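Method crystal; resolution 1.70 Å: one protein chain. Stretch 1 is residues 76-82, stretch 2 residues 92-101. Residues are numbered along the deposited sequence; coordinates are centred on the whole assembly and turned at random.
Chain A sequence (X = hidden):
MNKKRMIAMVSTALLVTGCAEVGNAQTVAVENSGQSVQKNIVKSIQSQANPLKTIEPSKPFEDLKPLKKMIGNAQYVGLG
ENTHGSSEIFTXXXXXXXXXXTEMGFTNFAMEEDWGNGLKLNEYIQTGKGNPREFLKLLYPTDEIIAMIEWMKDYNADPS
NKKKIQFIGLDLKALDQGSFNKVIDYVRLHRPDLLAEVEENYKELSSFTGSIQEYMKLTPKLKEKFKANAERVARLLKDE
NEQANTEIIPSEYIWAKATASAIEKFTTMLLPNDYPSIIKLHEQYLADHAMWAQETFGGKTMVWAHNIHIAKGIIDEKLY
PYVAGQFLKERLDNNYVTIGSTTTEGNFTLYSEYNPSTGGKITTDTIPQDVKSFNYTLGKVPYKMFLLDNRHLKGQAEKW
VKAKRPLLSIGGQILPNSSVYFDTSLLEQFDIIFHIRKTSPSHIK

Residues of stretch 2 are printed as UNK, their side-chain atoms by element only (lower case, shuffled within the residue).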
# COMPACT_ATOMS: atom_id res chain seq x y z
N TYR A 76 12.79 4.27 -0.77
CA TYR A 76 11.40 3.82 -0.90
C TYR A 76 11.30 2.32 -0.69
O TYR A 76 12.02 1.55 -1.34
CB TYR A 76 10.83 4.12 -2.29
CG TYR A 76 10.69 5.57 -2.63
CD1 TYR A 76 11.80 6.32 -3.02
CD2 TYR A 76 9.44 6.19 -2.63
CE1 TYR A 76 11.67 7.64 -3.41
CE2 TYR A 76 9.30 7.52 -3.03
CZ TYR A 76 10.42 8.24 -3.43
OH TYR A 76 10.29 9.53 -3.90
N VAL A 77 10.41 1.89 0.20
CA VAL A 77 10.23 0.46 0.45
C VAL A 77 8.76 0.08 0.31
O VAL A 77 7.91 0.65 1.00
CB VAL A 77 10.73 0.05 1.86
CG1 VAL A 77 10.28 -1.38 2.18
CG2 VAL A 77 12.24 0.13 1.94
N GLY A 78 8.47 -0.87 -0.57
CA GLY A 78 7.10 -1.33 -0.74
C GLY A 78 6.88 -2.52 0.16
O GLY A 78 7.68 -3.46 0.14
N LEU A 79 5.82 -2.49 0.96
CA LEU A 79 5.51 -3.57 1.89
C LEU A 79 4.17 -4.20 1.54
O LEU A 79 3.12 -3.66 1.88
CB LEU A 79 5.45 -3.03 3.33
CG LEU A 79 6.63 -2.21 3.84
CD1 LEU A 79 6.24 -1.51 5.14
CD2 LEU A 79 7.84 -3.12 4.04
N GLY A 80 4.21 -5.34 0.86
CA GLY A 80 2.97 -5.99 0.45
C GLY A 80 2.32 -6.91 1.47
O GLY A 80 2.83 -7.12 2.57
N GLU A 81 1.16 -7.44 1.08
CA GLU A 81 0.40 -8.39 1.88
C GLU A 81 -0.26 -9.37 0.92
O GLU A 81 -0.87 -8.96 -0.08
CB GLU A 81 -0.64 -7.66 2.76
CG GLU A 81 -1.43 -6.58 2.04
CD GLU A 81 -2.19 -5.70 3.01
OE1 GLU A 81 -1.58 -5.24 4.00
OE2 GLU A 81 -3.40 -5.45 2.79
N ASN A 82 -0.11 -10.66 1.21
CA ASN A 82 -0.65 -11.70 0.36
C ASN A 82 -2.17 -11.67 0.24
O ASN A 82 -2.73 -12.03 -0.79
CB ASN A 82 -0.19 -13.08 0.85
CG ASN A 82 -0.01 -14.06 -0.29
OD1 ASN A 82 -0.47 -13.81 -1.41
ND2 ASN A 82 0.65 -15.18 -0.03
N UNK A 92 2.83 -8.59 11.41
CA UNK A 92 4.24 -8.66 11.03
C UNK A 92 4.63 -7.40 10.26
O UNK A 92 5.75 -6.92 10.37
se UNK A 92 7.26 -10.31 11.06
c UNK A 92 8.15 -8.62 11.06
c UNK A 92 4.51 -9.91 10.18
c UNK A 92 5.95 -10.04 9.65
N UNK A 93 3.70 -6.86 9.48
CA UNK A 93 3.99 -5.64 8.74
C UNK A 93 4.16 -4.47 9.71
O UNK A 93 4.96 -3.58 9.49
c UNK A 93 2.95 -6.24 6.51
c UNK A 93 2.88 -5.34 7.73
n UNK A 93 1.01 -4.38 3.81
c UNK A 93 2.05 -4.60 4.84
c UNK A 93 1.87 -5.95 5.49
N UNK A 94 3.39 -4.49 10.79
CA UNK A 94 3.49 -3.47 11.83
C UNK A 94 4.89 -3.59 12.45
O UNK A 94 5.57 -2.59 12.67
c UNK A 94 3.29 -1.04 15.42
c UNK A 94 3.26 -1.78 14.23
c UNK A 94 1.65 -3.27 15.21
c UNK A 94 2.36 -3.72 12.85
c UNK A 94 1.67 -2.54 16.39
c UNK A 94 2.44 -2.90 14.11
c UNK A 94 2.49 -1.42 16.51
N UNK A 95 5.34 -4.82 12.72
CA UNK A 95 6.67 -5.00 13.29
C UNK A 95 7.71 -4.43 12.32
O UNK A 95 8.62 -3.71 12.73
c UNK A 95 8.40 -8.26 14.57
n UNK A 95 11.76 -8.77 15.98
c UNK A 95 8.32 -6.80 14.11
n UNK A 95 10.01 -7.51 16.77
c UNK A 95 10.51 -8.33 15.86
n UNK A 95 9.77 -8.70 14.81
c UNK A 95 6.94 -6.49 13.56
N UNK A 96 7.56 -4.74 11.03
CA UNK A 96 8.48 -4.25 10.01
C UNK A 96 8.48 -2.71 9.96
O UNK A 96 9.54 -2.10 9.89
c UNK A 96 8.06 -6.79 7.14
c UNK A 96 9.75 -6.67 9.01
c UNK A 96 8.96 -5.88 7.97
c UNK A 96 8.09 -4.80 8.64
N UNK A 97 7.30 -2.11 9.99
CA UNK A 97 7.18 -0.65 9.96
C UNK A 97 7.91 -0.07 11.17
O UNK A 97 8.71 0.86 11.04
c UNK A 97 5.68 -0.22 10.00
c UNK A 97 5.57 1.29 10.22
c UNK A 97 4.99 -0.61 8.69
N UNK A 98 7.65 -0.63 12.34
CA UNK A 98 8.30 -0.14 13.55
C UNK A 98 9.83 -0.20 13.43
O UNK A 98 10.53 0.72 13.85
c UNK A 98 8.14 -0.27 16.08
c UNK A 98 7.82 -0.35 18.56
n UNK A 98 7.36 -1.19 19.70
c UNK A 98 7.54 -1.04 17.24
c UNK A 98 7.82 -0.94 14.76
N UNK A 99 10.34 -1.28 12.85
CA UNK A 99 11.78 -1.42 12.67
C UNK A 99 12.32 -0.36 11.71
O UNK A 99 13.32 0.30 11.98
o UNK A 99 17.67 -3.48 11.16
c UNK A 99 15.85 -3.33 12.71
c UNK A 99 16.32 -3.35 11.40
c UNK A 99 15.44 -3.22 10.34
c UNK A 99 13.59 -3.02 11.89
c UNK A 99 14.49 -3.16 12.95
c UNK A 99 14.09 -3.05 10.59
c UNK A 99 12.11 -2.82 12.15
N UNK A 100 11.64 -0.18 10.57
CA UNK A 100 12.07 0.82 9.59
C UNK A 100 12.08 2.23 10.17
O UNK A 100 12.99 3.02 9.91
c UNK A 100 10.30 -0.21 6.27
c UNK A 100 12.64 -0.69 7.00
c UNK A 100 11.21 -0.43 7.46
c UNK A 100 11.15 0.80 8.36
N UNK A 101 11.07 2.55 10.98
CA UNK A 101 11.00 3.88 11.57
C UNK A 101 12.06 4.11 12.65
O UNK A 101 12.80 5.09 12.60
c UNK A 101 8.55 4.24 11.08
c UNK A 101 9.59 5.45 12.96
c UNK A 101 9.59 4.15 12.18

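Position 92 has four side-chain atoms in an unbranched row: two carbons, a selenium and a last carbon. It is out of reach of stretch 1. The selenium identifies M92 as selenomethionine.

Position 93 carries four carbons in a row ending in a nitrogen. Its CA-to-CB bond points toward stretch 1. The terminal nitrogen lies near the backbone of L79 and the carboxylate of E81. This is K93.

Position 94 has one carbon and then a ring of six carbons, with no heteroatom. Its CA-to-CB bond points away from stretch 1, and nothing there is touched. It is F94.

Position 95 shows three carbons, a nitrogen, and a carbon carrying two more nitrogens. It is out of reach of stretch 1. That is a guanidinium group, so the residue is R95. Its two end nitrogens are hydrogen-bonded elsewhere in the structure.

Position 96 has four carbons, forked at the second. The CA-to-CB bond points toward stretch 1, but the side chain makes no close contact there. The fork marks L96. Its chi1 of -108° and chi2 of 24° both lie between wells.

Position 97 has three carbons, with the fork at CB. One methyl meets the side chain of L79. It is V97, in the t rotamer.

Position 98 repeats the pattern of four carbons and a terminal nitrogen. This is K98, extended with all four chi angles t, and out of reach of stretch 1.

Position 99 has one carbon and a six-carbon ring bearing an oxygen. It is Y99, also out of reach.

Position 100 has four carbons forked at the second. Its CA-to-CB bond points toward stretch 1. Its end lies near V77 and L79. It is L100.

Position 101 has three carbons branched at CB and makes no contact. It is V101.

The helix runs nearly antiparallel to strand 76-79, at 168°, with 10.8 Å between the axes. Residues 93, 96, 97 and 100 recur on one helical face, where side chains can fill this gap. The apolar part is ordinary van der Waals packing: L79 CD1 lies 3.9 Å from V97 CG2, and V77 CG1 lies 4.3 Å from L100 CD1. The polar part is made by K93. K93 NZ donates to L79 O at 2.9 Å and to E81 OE1 at 2.7 Å, the latter within a salt bridge. One ammonium thus ties the helix to both the end of the strand and the loop after it. Along the way, K93 CE packs 4.0 Å from L79 CB.

Stretch 2 (92-101) MKFRLVKYLV
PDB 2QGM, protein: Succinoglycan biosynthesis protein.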